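Uncharacterized HTH-type transcriptional regulator YybR (Bacillus subtilis, PDB 4A5N) is the redox-sensing MarR/DUF24-type regulator HypR, an activator of transcription that probably binds DNA through a helix-turn-helix domain of the HxlR type. Local coordinates at the interface of chains A and B. Residues are numbered along the deposited sequence; one frame, centred on the assembly and turned at random. Chains: chain A/B, Uncharacterized hth-type transcriptional regulator YYBR.

The interface of chains A and B. Residues chain A 103, 107, 110-111, 114; chain B 67-68, 89.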
# COMPACT_ATOMS: atom_id res chain seq x y z
N TRP A 103 4.30 1.90 -11.67
CA TRP A 103 3.15 2.77 -11.78
C TRP A 103 3.50 4.17 -11.29
O TRP A 103 3.16 5.16 -11.93
CB TRP A 103 1.98 2.18 -10.96
CG TRP A 103 0.68 2.91 -11.18
CD1 TRP A 103 -0.34 2.58 -12.09
CD2 TRP A 103 0.22 4.14 -10.53
NE1 TRP A 103 -1.37 3.52 -12.04
CE2 TRP A 103 -1.09 4.47 -11.12
CE3 TRP A 103 0.77 5.01 -9.58
CZ2 TRP A 103 -1.82 5.59 -10.72
CZ3 TRP A 103 0.02 6.13 -9.18
CH2 TRP A 103 -1.24 6.41 -9.75
N ASN A 107 3.37 7.30 -13.79
CA ASN A 107 2.22 8.17 -13.60
C ASN A 107 2.45 9.35 -12.67
O ASN A 107 1.51 10.12 -12.42
CB ASN A 107 1.04 7.33 -13.16
CG ASN A 107 0.62 6.36 -14.24
OD1 ASN A 107 0.28 6.78 -15.34
ND2 ASN A 107 0.72 5.07 -13.99
N VAL A 110 1.24 12.86 -14.38
CA VAL A 110 -0.22 13.01 -14.41
C VAL A 110 -0.80 13.24 -13.02
O VAL A 110 -1.70 14.05 -12.85
CB VAL A 110 -0.91 11.81 -15.08
CG1 VAL A 110 -2.41 11.86 -14.84
CG2 VAL A 110 -0.62 11.82 -16.57
N LEU A 111 -0.27 12.52 -12.03
CA LEU A 111 -0.79 12.58 -10.68
C LEU A 111 -0.52 13.93 -10.02
O LEU A 111 -1.43 14.54 -9.41
CB LEU A 111 -0.17 11.47 -9.84
CG LEU A 111 -0.86 11.07 -8.54
CD1 LEU A 111 -2.36 11.24 -8.58
CD2 LEU A 111 -0.53 9.62 -8.28
N TYR A 114 -2.85 16.54 -11.50
CA TYR A 114 -4.17 16.48 -10.82
C TYR A 114 -4.11 17.16 -9.45
O TYR A 114 -5.07 17.82 -9.04
CB TYR A 114 -4.73 15.04 -10.69
CG TYR A 114 -5.49 14.55 -11.92
CD1 TYR A 114 -6.70 15.13 -12.30
CD2 TYR A 114 -4.99 13.52 -12.70
CE1 TYR A 114 -7.38 14.69 -13.42
CE2 TYR A 114 -5.66 13.07 -13.81
CZ TYR A 114 -6.84 13.66 -14.18
OH TYR A 114 -7.49 13.20 -15.30
N ASP B 67 -6.90 13.18 -6.68
CA ASP B 67 -5.77 12.54 -7.31
C ASP B 67 -6.12 12.01 -8.71
O ASP B 67 -5.28 11.42 -9.35
CB ASP B 67 -5.26 11.35 -6.45
CG ASP B 67 -4.51 11.79 -5.20
OD1 ASP B 67 -4.19 12.99 -5.07
OD2 ASP B 67 -4.21 10.91 -4.36
N GLY B 68 -7.37 12.21 -9.14
CA GLY B 68 -7.82 11.79 -10.47
C GLY B 68 -8.20 10.33 -10.65
O GLY B 68 -8.37 9.88 -11.77
N PHE B 89 -7.89 6.70 -15.65
CA PHE B 89 -6.62 6.78 -14.98
C PHE B 89 -6.64 5.86 -13.73
O PHE B 89 -5.76 5.02 -13.50
CB PHE B 89 -6.38 8.21 -14.56
CG PHE B 89 -5.07 8.44 -13.89
CD1 PHE B 89 -3.88 8.04 -14.50
CD2 PHE B 89 -5.01 9.06 -12.65
CE1 PHE B 89 -2.66 8.25 -13.88
CE2 PHE B 89 -3.79 9.28 -12.04
CZ PHE B 89 -2.61 8.89 -12.64
O HOH W 1 -8.78 11.04 -14.06
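B:Phe89 pushes its ring end-on against one side of the A-chain helix 94-114, and this is the tightly packed part of the contact. A:Val110 meets it from the opposite direction: CG1 of A:Val110 lies over one face of the B:Phe89 ring, toward the rim, 3.8 Å from the centroid. CG of B:Phe89 is anti to its backbone N (chi1 -178°), which points the ring at the helix and brings B:Phe89 CZ to 3.9 Å from CZ2 on the benzo side of A:Trp103, the two side chains crossing at about a right angle. A:Asn107 runs antiparallel alongside, its amide turned 78° from the phenyl plane; the amide oxygen OD1 sits at the ring edge, 3.6 Å from CE1 of B:Phe89. The amide nitrogen ND2 lies over a face of the A:Trp103 indole, 3.2 Å above its plane.

Toward the C-terminal end of the helix the packing continues: A:Leu111 rests CD1 against CB of B:Asp67, while A:Tyr114 lays its ring flat over B:Gly68, whose CA stands above the ring centre. At the hydroxyl end of A:Tyr114 direct packing gives way to water: its OH lies 2.8 Å from water 1, which is 2.6 Å from the carbonyl O of B:Gly68. An alanine in place of A:Tyr114 would probably leave the B:Gly68 CA without its aromatic cover and break this water bridge. Repeated by two-fold symmetry, the patch packs helix 94-114 of one subunit against the partner's 67-68 loop and B:Phe89, and so may help set how the two winged helix-turn-helix subunits sit relative to each other.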